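PDB 5HAB: ribonuclease J from Methanolobus psychrophilus R15, which probably degrades RNA as an exoribonuclease of the beta-CASP branch of the metallo-beta-lactamase superfamily, and is captured here with RNA bound. Local coordinates for residues 192-197 / 223-228; 212-217 / 420-425. The protein carries 1 engineered substitution. One frame throughout, in Å; residues are numbered along the deposited sequence.

Contact 1 of 2, residues 192-197 / 223-228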
loop_
_atom_site.group_PDB
_atom_site.type_symbol
_atom_site.label_atom_id
_atom_site.label_comp_id
_atom_site.label_asym_id
_atom_site.label_seq_id
_atom_site.Cartn_x
_atom_site.Cartn_y
_atom_site.Cartn_z
ATOM N N VAL B 192 29.627 -11.694 19.194
ATOM C CA VAL B 192 29.316 -10.278 19.060
ATOM C C VAL B 192 27.813 -10.071 18.949
ATOM O O VAL B 192 27.114 -10.800 18.248
ATOM C CB VAL B 192 30.048 -9.654 17.860
ATOM C CG1 VAL B 192 29.695 -8.188 17.719
ATOM C CG2 VAL B 192 31.549 -9.813 18.029
ATOM N N TYR B 193 27.335 -9.078 19.687
ATOM C CA TYR B 193 25.942 -8.691 19.721
ATOM C C TYR B 193 25.858 -7.239 19.264
ATOM O O TYR B 193 26.440 -6.338 19.888
ATOM C CB TYR B 193 25.388 -8.890 21.134
ATOM C CG TYR B 193 23.957 -8.464 21.397
ATOM C CD1 TYR B 193 23.637 -7.132 21.623
ATOM C CD2 TYR B 193 22.936 -9.404 21.477
ATOM C CE1 TYR B 193 22.334 -6.739 21.895
ATOM C CE2 TYR B 193 21.632 -9.024 21.750
ATOM C CZ TYR B 193 21.339 -7.689 21.959
ATOM O OH TYR B 193 20.049 -7.299 22.235
ATOM N N ALA B 194 25.140 -7.031 18.163
ATOM C CA ALA B 194 25.035 -5.724 17.529
ATOM C C ALA B 194 23.585 -5.445 17.159
ATOM O O ALA B 194 23.176 -5.613 16.011
ATOM C CB ALA B 194 25.917 -5.658 16.299
ATOM N N CYS B 195 22.816 -5.000 18.146
ATOM C CA CYS B 195 21.389 -4.778 17.969
ATOM C C CYS B 195 21.018 -3.355 18.383
ATOM O O CYS B 195 21.622 -2.792 19.297
ATOM C CB CYS B 195 20.598 -5.803 18.779
ATOM S SG CYS B 195 20.946 -7.526 18.342
ATOM N N ASP B 196 20.019 -2.791 17.711
ATOM C CA ASP B 196 19.660 -1.376 17.852
ATOM C C ASP B 196 20.861 -0.492 17.558
ATOM O O ASP B 196 21.340 0.243 18.421
ATOM C CB ASP B 196 19.115 -1.076 19.245
ATOM C CG ASP B 196 17.630 -1.325 19.350
ATOM O OD1 ASP B 196 17.053 -1.915 18.417
ATOM O OD2 ASP B 196 17.035 -0.918 20.365
ATOM N N PHE B 197 21.336 -0.558 16.323
ATOM C CA PHE B 197 22.497 0.217 15.935
ATOM C C PHE B 197 22.393 0.758 14.526
ATOM O O PHE B 197 21.543 0.357 13.733
ATOM C CB PHE B 197 23.758 -0.625 16.029
ATOM C CG PHE B 197 24.013 -1.453 14.806
ATOM C CD1 PHE B 197 23.362 -2.662 14.631
ATOM C CD2 PHE B 197 24.894 -1.020 13.822
ATOM C CE1 PHE B 197 23.588 -3.425 13.504
ATOM C CE2 PHE B 197 25.120 -1.779 12.695
ATOM C CZ PHE B 197 24.467 -2.981 12.536
ATOM N N ILE B 223 32.951 -16.108 16.563
ATOM C CA ILE B 223 32.185 -17.348 16.507
ATOM C C ILE B 223 30.780 -17.103 15.967
ATOM O O ILE B 223 30.286 -17.843 15.114
ATOM C CB ILE B 223 32.106 -18.005 17.902
ATOM C CG1 ILE B 223 33.506 -18.293 18.446
ATOM C CG2 ILE B 223 31.265 -19.271 17.850
ATOM C CD1 ILE B 223 33.515 -18.776 19.882
ATOM N N ALA B 224 30.138 -16.060 16.476
ATOM C CA ALA B 224 28.744 -15.800 16.154
ATOM C C ALA B 224 28.433 -14.315 16.247
ATOM O O ALA B 224 28.945 -13.605 17.115
ATOM C CB ALA B 224 27.823 -16.593 17.077
ATOM N N LEU B 225 27.611 -13.850 15.318
ATOM C CA LEU B 225 27.099 -12.492 15.347
ATOM C C LEU B 225 25.593 -12.542 15.548
ATOM O O LEU B 225 24.880 -13.218 14.800
ATOM C CB LEU B 225 27.451 -11.746 14.053
ATOM C CG LEU B 225 26.749 -10.405 13.816
ATOM C CD1 LEU B 225 27.105 -9.403 14.901
ATOM C CD2 LEU B 225 27.089 -9.840 12.441
ATOM N N ILE B 226 25.124 -11.867 16.591
ATOM C CA ILE B 226 23.704 -11.631 16.777
ATOM C C ILE B 226 23.483 -10.190 16.380
ATOM O O ILE B 226 24.062 -9.286 16.979
ATOM C CB ILE B 226 23.243 -11.893 18.220
ATOM C CG1 ILE B 226 23.433 -13.365 18.596
ATOM C CG2 ILE B 226 21.795 -11.435 18.421
ATOM C CD1 ILE B 226 24.735 -13.653 19.318
ATOM N N THR B 227 22.669 -9.964 15.356
ATOM C CA THR B 227 22.481 -8.607 14.864
ATOM C C THR B 227 21.021 -8.407 14.475
ATOM O O THR B 227 20.313 -9.361 14.156
ATOM C CB THR B 227 23.430 -8.296 13.679
ATOM O OG1 THR B 227 23.383 -6.899 13.371
ATOM C CG2 THR B 227 23.067 -9.101 12.441
ATOM N N GLU B 228 20.568 -7.161 14.548
ATOM C CA GLU B 228 19.180 -6.821 14.254
ATOM C C GLU B 228 18.850 -7.033 12.777
ATOM O O GLU B 228 19.715 -6.908 11.918
ATOM C CB GLU B 228 18.902 -5.369 14.652
ATOM C CG GLU B 228 19.683 -4.355 13.821
ATOM C CD GLU B 228 19.088 -2.961 13.883
ATOM O OE1 GLU B 228 19.080 -2.371 14.977
ATOM O OE2 GLU B 228 18.626 -2.457 12.838
#
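Val192 to Ala194 and Ala224 to Glu228 run side by side as parallel strands and pair through three nearly straight backbone bonds. Val192 N gives its hydrogen to Ala224 O at 2.9 Å. Ile226 lies between the carbonyl and the amide of the other strand: its N donates to Val192 O at 2.8 Å, and its O accepts from Ala194 N at 2.8 Å. The backbone of Leu225 bonds instead to strand 427-431.

At the C-terminal end a side chain takes over. Thr227 OG1 donates to Ala194 O at 2.9 Å, in the carbonyl plane. Its chi1 of -170° sets OG1 anti to the backbone N, on the side of the neighbouring strand. Glu228 N makes a weak hydrogen bond to the same oxygen.

Glu228 then extends beyond the paired region. Its OE1 accepts from Phe197 N at 3.2 Å, with the donor well above the carboxylate plane, and is also hydrogen-bonded to His410 ND1. Asp196 OD2 is hydrogen-bonded to His104 NE2.

Apolar contacts cover both faces. Ile226 CG2 meets Tyr193 CD2 at 3.8 Å, and Cys195 SG sits over one face of the Tyr193 ring, toward its rim. Leu225 CD1 packs on Val192 CG1 on the other face.

This is the parallel pairing of a beta-alpha-beta unit in a metallo-beta-lactamase fold, with Asp196 in the loop after the first strand and Glu228 ending the second. Two like charges come close here, Asp196 OD1 and Glu228 OE1 at 4.0 Å, their carboxylate planes 74° apart. Each buried acid has a histidine partner, which probably offsets the charge beside the RNA phosphate that Asp196 touches.

Contact 2 of 2, residues 212-217 / 420-425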
loop_
_atom_site.group_PDB
_atom_site.type_symbol
_atom_site.label_atom_id
_atom_site.label_comp_id
_atom_site.label_asym_id
_atom_site.label_seq_id
_atom_site.Cartn_x
_atom_site.Cartn_y
_atom_site.Cartn_z
ATOM N N ASP B 212 37.833 0.099 12.959
ATOM C CA ASP B 212 39.129 -0.524 13.204
ATOM C C ASP B 212 38.999 -1.728 14.130
ATOM O O ASP B 212 39.503 -2.815 13.833
ATOM C CB ASP B 212 40.097 0.491 13.806
ATOM C CG ASP B 212 40.506 1.561 12.817
ATOM O OD1 ASP B 212 40.341 1.339 11.598
ATOM O OD2 ASP B 212 40.979 2.627 13.261
ATOM N N ARG B 213 38.326 -1.522 15.258
ATOM C CA ARG B 213 38.142 -2.586 16.231
ATOM C C ARG B 213 37.289 -3.702 15.647
ATOM O O ARG B 213 37.534 -4.873 15.921
ATOM C CB ARG B 213 37.510 -2.050 17.517
ATOM C CG ARG B 213 37.375 -3.093 18.615
ATOM C CD ARG B 213 38.723 -3.726 18.929
ATOM N NE ARG B 213 38.605 -4.815 19.893
ATOM C CZ ARG B 213 39.295 -5.948 19.821
ATOM N NH1 ARG B 213 40.150 -6.144 18.828
ATOM N NH2 ARG B 213 39.125 -6.889 20.741
ATOM N N LEU B 214 36.299 -3.341 14.835
ATOM C CA LEU B 214 35.453 -4.342 14.193
ATOM C C LEU B 214 36.295 -5.237 13.292
ATOM O O LEU B 214 36.152 -6.465 13.308
ATOM C CB LEU B 214 34.332 -3.682 13.383
ATOM C CG LEU B 214 33.302 -2.836 14.142
ATOM C CD1 LEU B 214 32.256 -2.263 13.190
ATOM C CD2 LEU B 214 32.643 -3.633 15.249
ATOM N N LYS B 215 37.198 -4.619 12.534
ATOM C CA LYS B 215 38.067 -5.362 11.625
ATOM C C LYS B 215 39.009 -6.274 12.407
ATOM O O LYS B 215 39.185 -7.453 12.066
ATOM C CB LYS B 215 38.871 -4.401 10.749
ATOM C CG LYS B 215 38.031 -3.536 9.827
ATOM C CD LYS B 215 38.912 -2.646 8.965
ATOM C CE LYS B 215 38.095 -1.593 8.237
ATOM N NZ LYS B 215 38.961 -0.705 7.415
ATOM N N GLU B 216 39.609 -5.717 13.457
ATOM C CA GLU B 216 40.470 -6.491 14.349
ATOM C C GLU B 216 39.740 -7.712 14.903
ATOM O O GLU B 216 40.266 -8.815 14.839
ATOM C CB GLU B 216 40.988 -5.620 15.494
ATOM C CG GLU B 216 42.069 -4.639 15.074
ATOM C CD GLU B 216 42.661 -3.888 16.252
ATOM O OE1 GLU B 216 41.984 -3.795 17.298
ATOM O OE2 GLU B 216 43.802 -3.390 16.129
ATOM N N LEU B 217 38.540 -7.505 15.448
ATOM C CA LEU B 217 37.698 -8.600 15.940
ATOM C C LEU B 217 37.491 -9.655 14.869
ATOM O O LEU B 217 37.590 -10.854 15.137
ATOM C CB LEU B 217 36.335 -8.087 16.410
ATOM C CG LEU B 217 36.144 -7.792 17.892
ATOM C CD1 LEU B 217 34.745 -7.270 18.119
ATOM C CD2 LEU B 217 36.381 -9.046 18.712
ATOM N N LEU B 420 28.971 -7.378 8.090
ATOM C CA LEU B 420 29.231 -8.781 7.825
ATOM C C LEU B 420 30.630 -8.955 7.239
ATOM O O LEU B 420 31.329 -9.916 7.559
ATOM C CB LEU B 420 28.169 -9.337 6.875
ATOM C CG LEU B 420 27.578 -10.706 7.187
ATOM C CD1 LEU B 420 27.274 -10.812 8.669
ATOM C CD2 LEU B 420 26.307 -10.903 6.384
ATOM N N ARG B 421 31.053 -8.010 6.402
ATOM C CA ARG B 421 32.377 -8.117 5.790
ATOM C C ARG B 421 33.495 -7.782 6.774
ATOM O O ARG B 421 34.617 -8.268 6.635
ATOM C CB ARG B 421 32.486 -7.200 4.570
ATOM C CG ARG B 421 31.714 -7.673 3.346
ATOM C CD ARG B 421 32.162 -6.943 2.075
ATOM N NE ARG B 421 33.557 -6.505 2.127
ATOM C CZ ARG B 421 33.937 -5.249 2.351
ATOM N NH1 ARG B 421 33.025 -4.306 2.546
ATOM N NH2 ARG B 421 35.226 -4.940 2.385
ATOM N N MET B 422 33.183 -6.986 7.789
ATOM C CA MET B 422 34.186 -6.612 8.777
ATOM C C MET B 422 34.357 -7.673 9.867
ATOM O O MET B 422 35.476 -8.088 10.168
ATOM C CB MET B 422 33.826 -5.263 9.403
ATOM C CG MET B 422 34.064 -4.081 8.473
ATOM S SD MET B 422 33.781 -2.483 9.259
ATOM C CE MET B 422 32.003 -2.519 9.472
ATOM N N LEU B 423 33.250 -8.116 10.451
ATOM C CA LEU B 423 33.321 -9.061 11.560
ATOM C C LEU B 423 33.617 -10.481 11.092
ATOM O O LEU B 423 34.099 -11.303 11.871
ATOM C CB LEU B 423 32.020 -9.040 12.363
ATOM C CG LEU B 423 31.844 -7.839 13.292
ATOM C CD1 LEU B 423 30.511 -7.914 14.025
ATOM C CD2 LEU B 423 33.005 -7.774 14.276
ATOM N N LYS B 424 33.337 -10.749 9.819
ATOM C CA LYS B 424 33.458 -12.089 9.238
ATOM C C LYS B 424 33.016 -13.204 10.195
ATOM O O LYS B 424 33.770 -14.139 10.457
ATOM C CB LYS B 424 34.897 -12.331 8.776
ATOM C CG LYS B 424 35.395 -11.299 7.771
ATOM C CD LYS B 424 36.846 -11.547 7.381
ATOM C CE LYS B 424 37.556 -10.246 7.031
ATOM N NZ LYS B 424 39.012 -10.456 6.784
ATOM N N PRO B 425 31.789 -13.103 10.729
ATOM C CA PRO B 425 31.390 -14.103 11.721
ATOM C C PRO B 425 31.245 -15.505 11.136
ATOM O O PRO B 425 30.908 -15.672 9.966
ATOM C CB PRO B 425 30.045 -13.575 12.215
ATOM C CG PRO B 425 29.492 -12.850 11.051
ATOM C CD PRO B 425 30.680 -12.191 10.397
HETATM O O HOH W 1 38.584 -8.420 9.359
#
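Leu214 and Met422 make the closest apolar contact between the two helices, with Leu214 CD1 3.7 Å from Met422 CE. The methionine chain bends at its last torsion (chi3 -69°), which turns the methyl to the leucine. Leu423 CD2 lies beside it in the same seam. It rests 4.0 Å from Leu217 CB and, more loosely, near Leu214 CD2. It also sits 3.5 Å from Leu214 O, a methyl against that carbonyl oxygen. Phe181 lies against Leu214, and Val192 against both Leu217 and Leu423.

Polar contact between the segments runs through water. Water 1 donates to Lys215 O at 2.9 Å and to Met422 O at 3.2 Å, and so bridges two carbonyls that cannot bond each other. Helix 413-423 ends here. Lys424 leaves helical geometry with a positive phi.

Charged groups stay at the margin. Arg213 NH1 makes a weak hydrogen bond, part of a salt bridge, to Glu216 OE1 at 3.3 Å within its own helix. Leu217 CG lies over the centre of the Arg213 guanidinium. Arg213 also pairs with Glu168 and Glu220.

The contact joins helix 211-220 to the end of helix 413-423, far from the RNA. Its chemistry is that of an apolar junction in which one water serves two carbonyl oxygens. Lys215 NZ links the first helix to Glu256 of the second subunit through a salt bridge.

The centres of contact 1 and contact 2 are 12 Å apart, and both lie on the same side of the chain's centre. Their segments alternate along the chain: strand 189-194, helix 211-220, strand 222-228, then helix 413-423 much later. The first three form one beta-alpha-beta unit. Contact 1 pairs its two strands within the mixed sheet; contact 2 sets its helix beside helix 413-423. The layers meet directly, since Leu423 packs on Val192 and Leu225, and Pro425 on Leu225. The late helix thus packs on the metallo-beta-lactamase sheet, uniting distant parts of the sequence. The nearest atom of contact 1 is about 4 Å from the RNA, that of contact 2 about 19 Å.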